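Local coordinates for PGRP-Hd - Peptidoglycan recognition protein homologue (Alvinella pompejana, PDB 3EP1), which probably recognises bacterial peptidoglycan in innate immunity, as a member of the N-acetylmuramoyl-L-alanine amidase-like family, at residues F82-D85 and V89-E92; Q9-I14 and D76-N81; Q126-A131 and Q160-M165. All blocks are in the same frame, centred on the assembly; numbering follows the deposited sequence.

Contact 1 of 3, residues F82-D85 and V89-E92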
# COMPACT_ATOMS: atom_id res chain seq x y z
N PHE A 82 -5.55 10.47 -7.75
CA PHE A 82 -6.03 9.12 -8.03
C PHE A 82 -7.51 9.15 -8.36
O PHE A 82 -8.22 10.09 -8.01
CB PHE A 82 -5.84 8.20 -6.82
CG PHE A 82 -4.41 7.96 -6.44
CD1 PHE A 82 -3.82 8.72 -5.43
CD2 PHE A 82 -3.66 6.99 -7.09
CE1 PHE A 82 -2.49 8.51 -5.08
CE2 PHE A 82 -2.34 6.78 -6.75
CZ PHE A 82 -1.75 7.54 -5.74
N LEU A 83 -7.98 8.10 -9.03
CA LEU A 83 -9.39 7.97 -9.38
C LEU A 83 -9.77 6.51 -9.17
O LEU A 83 -8.95 5.62 -9.39
CB LEU A 83 -9.63 8.39 -10.84
CG LEU A 83 -9.19 9.79 -11.29
CD1 LEU A 83 -7.72 9.76 -11.67
CD2 LEU A 83 -10.03 10.23 -12.48
N ILE A 84 -11.01 6.27 -8.77
CA ILE A 84 -11.48 4.91 -8.49
C ILE A 84 -12.84 4.65 -9.15
O ILE A 84 -13.75 5.46 -9.04
CB ILE A 84 -11.63 4.73 -6.95
CG1 ILE A 84 -10.34 5.17 -6.25
CG2 ILE A 84 -12.00 3.30 -6.61
CD1 ILE A 84 -10.37 5.11 -4.73
N ASP A 85 -12.97 3.53 -9.86
CA ASP A 85 -14.25 3.22 -10.51
C ASP A 85 -15.10 2.30 -9.63
O ASP A 85 -14.64 1.82 -8.60
CB ASP A 85 -14.06 2.61 -11.91
CG ASP A 85 -13.37 1.25 -11.90
OD1 ASP A 85 -13.41 0.55 -10.86
OD2 ASP A 85 -12.81 0.88 -12.95
N VAL A 89 -11.37 -0.57 -9.29
CA VAL A 89 -10.12 -0.33 -10.01
C VAL A 89 -9.58 1.05 -9.66
O VAL A 89 -10.29 2.04 -9.74
CB VAL A 89 -10.34 -0.43 -11.54
CG1 VAL A 89 -9.03 -0.23 -12.28
CG2 VAL A 89 -10.97 -1.78 -11.89
N ILE A 90 -8.31 1.12 -9.27
CA ILE A 90 -7.69 2.40 -8.92
C ILE A 90 -6.78 2.89 -10.04
O ILE A 90 -5.93 2.14 -10.51
CB ILE A 90 -6.83 2.28 -7.64
CG1 ILE A 90 -7.68 1.77 -6.47
CG2 ILE A 90 -6.24 3.62 -7.29
CD1 ILE A 90 -6.89 1.61 -5.16
N TYR A 91 -6.95 4.14 -10.46
CA TYR A 91 -6.12 4.69 -11.53
C TYR A 91 -5.21 5.79 -11.03
O TYR A 91 -5.61 6.64 -10.24
CB TYR A 91 -6.97 5.27 -12.67
CG TYR A 91 -7.91 4.29 -13.31
CD1 TYR A 91 -9.19 4.10 -12.81
CD2 TYR A 91 -7.52 3.54 -14.42
CE1 TYR A 91 -10.07 3.19 -13.38
CE2 TYR A 91 -8.39 2.62 -15.01
CZ TYR A 91 -9.66 2.45 -14.48
OH TYR A 91 -10.54 1.55 -15.05
N GLU A 92 -3.98 5.79 -11.52
CA GLU A 92 -3.04 6.80 -11.12
C GLU A 92 -3.29 8.09 -11.89
O GLU A 92 -3.34 8.08 -13.12
CB GLU A 92 -1.60 6.34 -11.34
CG GLU A 92 -0.59 7.46 -11.10
CD GLU A 92 0.82 7.10 -11.47
OE1 GLU A 92 1.02 6.22 -12.34
OE2 GLU A 92 1.74 7.73 -10.91
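D85 and Y91 meet at about a right angle, the carboxylate turned 80° from the plane of the phenol ring. D85 OD2 lies near the ring plane at its edge, 3.2 Å from Y91 OH. With chi1 at 65°, D85 CG stands between its own backbone N and carbonyl carbon, which carries the carboxylate back across the turn. There OD1 accepts V89 N at 2.8 Å, met from above the carboxylate plane, and also D87 N, an Asx turn. D85 N in turn donates to V89 O (3.1 Å), so side chain and backbone both tie the ends of the turn. Further along, L83 and Y91 form a hydrogen-bonded pair, with Y91 N to L83 O at 2.7 Å nearly straight. Their side chains share one face, packed on helix 59-72; F82, I84, I90 and E92 occupy the other. I84 CG1 meets I90 CG1 at 4.3 Å against helix 126-141, while the F82 ring approaches I90 CG2 obliquely and packs edge-to-face with W96. This is an antiparallel beta hairpin with a short turn, sandwiched between helices at one edge of the mixed sheet of a PGRP-type amidase fold.

Contact 2 of 3, residues Q9-I14 and D76-N81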
# COMPACT_ATOMS: atom_id res chain seq x y z
N GLN A 9 0.53 5.55 -17.89
CA GLN A 9 0.72 5.01 -19.22
C GLN A 9 -0.29 3.94 -19.63
O GLN A 9 -0.50 3.72 -20.83
CB GLN A 9 2.14 4.46 -19.37
CG GLN A 9 2.37 3.84 -20.73
CD GLN A 9 3.83 3.78 -21.15
OE1 GLN A 9 4.12 3.45 -22.30
NE2 GLN A 9 4.74 4.09 -20.23
N GLN A 10 -0.94 3.29 -18.67
CA GLN A 10 -1.91 2.26 -19.02
C GLN A 10 -3.17 2.90 -19.58
O GLN A 10 -3.90 2.26 -20.34
CB GLN A 10 -2.24 1.37 -17.81
CG GLN A 10 -2.59 -0.08 -18.17
CD GLN A 10 -2.16 -1.09 -17.10
OE1 GLN A 10 -0.98 -1.21 -16.77
NE2 GLN A 10 -3.14 -1.81 -16.55
N TRP A 11 -3.45 4.15 -19.22
CA TRP A 11 -4.62 4.81 -19.79
C TRP A 11 -4.21 5.85 -20.83
O TRP A 11 -4.99 6.74 -21.16
CB TRP A 11 -5.54 5.44 -18.72
CG TRP A 11 -4.92 6.34 -17.69
CD1 TRP A 11 -4.38 5.97 -16.49
CD2 TRP A 11 -4.85 7.77 -17.74
NE1 TRP A 11 -3.97 7.08 -15.78
CE2 TRP A 11 -4.25 8.20 -16.52
CE3 TRP A 11 -5.22 8.74 -18.68
CZ2 TRP A 11 -4.02 9.55 -16.23
CZ3 TRP A 11 -4.99 10.08 -18.39
CH2 TRP A 11 -4.40 10.48 -17.18
N ALA A 12 -2.99 5.72 -21.35
CA ALA A 12 -2.42 6.61 -22.37
C ALA A 12 -2.35 8.07 -21.96
O ALA A 12 -2.70 8.95 -22.74
CB ALA A 12 -3.21 6.48 -23.66
N ALA A 13 -1.89 8.33 -20.75
CA ALA A 13 -1.81 9.70 -20.26
C ALA A 13 -0.73 10.51 -20.97
O ALA A 13 0.32 9.98 -21.33
CB ALA A 13 -1.55 9.70 -18.75
N ILE A 14 -1.00 11.80 -21.18
CA ILE A 14 -0.04 12.70 -21.78
C ILE A 14 0.74 13.29 -20.60
O ILE A 14 0.16 13.50 -19.53
CB ILE A 14 -0.74 13.84 -22.56
CG1 ILE A 14 -1.48 13.26 -23.77
CG2 ILE A 14 0.28 14.88 -23.00
CD1 ILE A 14 -2.27 14.29 -24.53
N ASP A 76 -2.53 21.94 -15.11
CA ASP A 76 -1.24 21.35 -15.46
C ASP A 76 -1.33 19.86 -15.80
O ASP A 76 -0.37 19.28 -16.28
CB ASP A 76 -0.25 21.49 -14.29
CG ASP A 76 0.11 22.92 -13.99
OD1 ASP A 76 0.06 23.76 -14.92
OD2 ASP A 76 0.48 23.21 -12.83
N ASP A 77 -2.49 19.25 -15.53
CA ASP A 77 -2.68 17.82 -15.76
C ASP A 77 -4.06 17.46 -15.21
O ASP A 77 -4.77 18.33 -14.73
CB ASP A 77 -1.58 17.04 -15.02
CG ASP A 77 -1.62 15.54 -15.27
OD1 ASP A 77 -2.20 15.10 -16.28
OD2 ASP A 77 -1.04 14.81 -14.45
N ILE A 78 -4.44 16.19 -15.31
CA ILE A 78 -5.72 15.74 -14.78
C ILE A 78 -5.71 16.25 -13.32
O ILE A 78 -4.67 16.22 -12.66
CB ILE A 78 -5.84 14.18 -14.88
CG1 ILE A 78 -7.28 13.74 -14.60
CG2 ILE A 78 -4.84 13.50 -13.95
CD1 ILE A 78 -7.52 12.28 -14.91
N LYS A 79 -6.85 16.75 -12.84
CA LYS A 79 -6.99 17.33 -11.50
C LYS A 79 -6.70 16.49 -10.26
O LYS A 79 -6.24 17.02 -9.24
CB LYS A 79 -8.40 17.89 -11.32
CG LYS A 79 -8.79 18.99 -12.28
CD LYS A 79 -10.23 19.40 -12.03
CE LYS A 79 -10.70 20.40 -13.07
NZ LYS A 79 -12.17 20.62 -12.96
N TYR A 80 -6.97 15.20 -10.33
CA TYR A 80 -6.78 14.35 -9.17
C TYR A 80 -5.51 13.52 -9.08
O TYR A 80 -4.86 13.25 -10.09
CB TYR A 80 -8.00 13.45 -9.04
CG TYR A 80 -9.31 14.19 -9.24
CD1 TYR A 80 -9.92 14.26 -10.49
CD2 TYR A 80 -9.92 14.86 -8.17
CE1 TYR A 80 -11.11 14.96 -10.68
CE2 TYR A 80 -11.11 15.56 -8.35
CZ TYR A 80 -11.70 15.61 -9.60
OH TYR A 80 -12.89 16.28 -9.78
N ASN A 81 -5.17 13.14 -7.86
CA ASN A 81 -3.99 12.31 -7.58
C ASN A 81 -4.29 10.86 -7.92
O ASN A 81 -3.39 10.11 -8.32
CB ASN A 81 -3.62 12.40 -6.10
CG ASN A 81 -3.07 13.76 -5.71
OD1 ASN A 81 -1.89 14.04 -5.91
ND2 ASN A 81 -3.93 14.61 -5.17
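W11 reaches across to I78 with the far corner of its indole. From CB, chi1 of 51° sets CG between the backbone N and the carbonyl carbon, and the ring extends from there toward 76-81. On the five-membered ring, NE1 is hydrogen-bonded to E92 O, which helps to set the rotation of the indole. One face of the six-membered ring is covered by A13 CB, 3.3 Å above the plane and offset toward the rim, so W11 is packed by its own loop. At the tip, CH2 comes within 4.3 Å of I78 CD1, an oblique apolar contact, and I78 CG2 is 4.4 Å from W11 CH2, so that both methyls of I78 approach the same ring carbon from one side. Beside this pair, I14 O and D77 OD1 lie 4.3 Å apart; both are acceptors, bridged by Q67 NE2, which bonds to each, while D77 OD2 forms a salt bridge with R8, probably balancing the buried carboxylate. The indole also touches E60, V63 and Q67, so it packs against helix 59-72. The contact thus closes the N-terminal loop over that helix and over the segment leading from it into strand 82-84.

Contact 3 of 3, residues Q126-A131 and Q160-M165; sequences QALQDA and QAFYDM
Chi1 of 178° directs M165 CG away from its own backbone N, and a bend at chi3 (91°) then lays the terminal methyl across the amide of Q129, whose chain leaves its helix with chi1 at -77° and runs extended beyond CG. The two side chains come from opposite directions and bridge two helices of the PGRP-type amidase fold: helix 126-141, which packs on the central sheet, and the short C-terminal helix 160-167. The thioether lies over one face of the amide. M165 SD sits almost directly above Q129 NE2, at 3.2 Å, so the sulfur meets the nitrogen from above the amide plane. The methyl CE is above the carbon, with M165 CE to Q129 CD at 3.4 Å. Meanwhile Q129 NE2 donates to P124 O just ahead of the helix, a bond that helps to hold the amide under the thioether. M165 further touches L172 and C173, the latter in a disulfide with C169, which joins the chain end to the same cluster.

A second, purely apolar contact, between L128 and F162, lies beside the first. L128 also packs on I84 and V115, and F162 on V115 and P124, so the pair connects the C-terminal helix to the sheet. L128 CD2 approaches the F162 ring at its edge, near the ring plane, 4.2 Å from F162 CE2.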
# COMPACT_ATOMS: atom_id res chain seq x y z
N GLN A 126 -19.62 -1.66 -2.99
CA GLN A 126 -18.74 -2.09 -1.93
C GLN A 126 -17.33 -2.20 -2.48
O GLN A 126 -16.35 -1.97 -1.76
CB GLN A 126 -19.18 -3.44 -1.37
CG GLN A 126 -18.35 -3.92 -0.21
CD GLN A 126 -18.50 -3.04 1.02
OE1 GLN A 126 -19.61 -2.86 1.54
NE2 GLN A 126 -17.39 -2.49 1.50
N ALA A 127 -17.23 -2.56 -3.75
CA ALA A 127 -15.94 -2.72 -4.41
C ALA A 127 -15.17 -1.41 -4.43
O ALA A 127 -13.96 -1.40 -4.26
CB ALA A 127 -16.14 -3.23 -5.83
N LEU A 128 -15.89 -0.31 -4.65
CA LEU A 128 -15.29 1.01 -4.70
C LEU A 128 -14.81 1.43 -3.31
O LEU A 128 -13.72 1.98 -3.16
CB LEU A 128 -16.31 2.02 -5.25
CG LEU A 128 -15.81 3.43 -5.60
CD1 LEU A 128 -16.80 4.08 -6.56
CD2 LEU A 128 -15.65 4.26 -4.34
N GLN A 129 -15.63 1.16 -2.30
CA GLN A 129 -15.26 1.50 -0.92
C GLN A 129 -13.99 0.80 -0.47
O GLN A 129 -13.12 1.42 0.14
CB GLN A 129 -16.38 1.12 0.04
CG GLN A 129 -17.54 2.08 0.03
CD GLN A 129 -18.65 1.63 0.96
OE1 GLN A 129 -18.41 1.32 2.12
NE2 GLN A 129 -19.87 1.59 0.44
N ASP A 130 -13.88 -0.50 -0.75
CA ASP A 130 -12.70 -1.27 -0.36
C ASP A 130 -11.45 -0.74 -1.03
O ASP A 130 -10.39 -0.70 -0.41
CB ASP A 130 -12.89 -2.75 -0.69
CG ASP A 130 -14.05 -3.37 0.08
OD1 ASP A 130 -14.81 -4.15 -0.53
OD2 ASP A 130 -14.20 -3.08 1.28
N ALA A 131 -11.56 -0.35 -2.30
CA ALA A 131 -10.41 0.18 -3.04
C ALA A 131 -10.02 1.49 -2.37
O ALA A 131 -8.85 1.77 -2.16
CB ALA A 131 -10.78 0.42 -4.50
N GLN A 160 -24.68 13.38 -2.25
CA GLN A 160 -25.40 13.19 -1.00
C GLN A 160 -25.24 11.79 -0.45
O GLN A 160 -24.89 11.60 0.71
CB GLN A 160 -26.89 13.45 -1.22
CG GLN A 160 -27.41 14.74 -0.62
CD GLN A 160 -27.34 14.72 0.88
OE1 GLN A 160 -27.53 13.68 1.50
NE2 GLN A 160 -27.08 15.88 1.48
N ALA A 161 -25.49 10.80 -1.30
CA ALA A 161 -25.39 9.41 -0.89
C ALA A 161 -24.01 9.07 -0.33
O ALA A 161 -23.91 8.35 0.66
CB ALA A 161 -25.72 8.48 -2.06
N PHE A 162 -22.95 9.59 -0.93
CA PHE A 162 -21.62 9.30 -0.44
C PHE A 162 -21.36 9.97 0.90
O PHE A 162 -20.81 9.36 1.81
CB PHE A 162 -20.55 9.75 -1.43
CG PHE A 162 -19.33 8.87 -1.45
CD1 PHE A 162 -18.73 8.48 -0.25
CD2 PHE A 162 -18.81 8.42 -2.65
CE1 PHE A 162 -17.63 7.63 -0.26
CE2 PHE A 162 -17.70 7.57 -2.67
CZ PHE A 162 -17.11 7.18 -1.48
N TYR A 163 -21.74 11.23 0.99
CA TYR A 163 -21.58 12.02 2.21
C TYR A 163 -22.33 11.39 3.38
O TYR A 163 -21.80 11.30 4.49
CB TYR A 163 -22.08 13.44 1.97
CG TYR A 163 -22.01 14.33 3.18
CD1 TYR A 163 -20.83 14.97 3.53
CD2 TYR A 163 -23.13 14.53 3.98
CE1 TYR A 163 -20.76 15.80 4.65
CE2 TYR A 163 -23.08 15.35 5.10
CZ TYR A 163 -21.89 15.98 5.43
OH TYR A 163 -21.84 16.81 6.53
N ASP A 164 -23.57 10.99 3.14
CA ASP A 164 -24.40 10.38 4.18
C ASP A 164 -23.74 9.17 4.81
O ASP A 164 -23.76 9.01 6.03
CB ASP A 164 -25.75 9.95 3.61
CG ASP A 164 -26.68 11.11 3.35
OD1 ASP A 164 -27.70 10.90 2.65
OD2 ASP A 164 -26.40 12.23 3.83
N MET A 165 -23.15 8.34 3.96
CA MET A 165 -22.49 7.11 4.39
C MET A 165 -21.24 7.29 5.25
O MET A 165 -21.04 6.55 6.22
CB MET A 165 -22.13 6.28 3.16
CG MET A 165 -21.40 5.01 3.51
SD MET A 165 -20.87 4.17 2.04
CE MET A 165 -19.23 4.89 1.85

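In the fold
Contact 1 lies near the centre of the chain and touches both others, whereas contacts 2 and 3 are about 23 Å apart between centres, on opposite sides of that centre. Toward contact 2, whose centre is about 11 Å away, L83 CD2 packs on I78 CD1 at 4.1 Å, on the side of helix 59-72. Toward contact 3, about 14 Å away between centres, I84 CG2 meets A131 CB at 3.8 Å, and I90 CD1 lies 3.6 Å from A131 O. The hairpin 82-92 therefore meets segment 76-81 on one face of the sheet and helix 126-141 on the other; helix 160-167 is joined through L128.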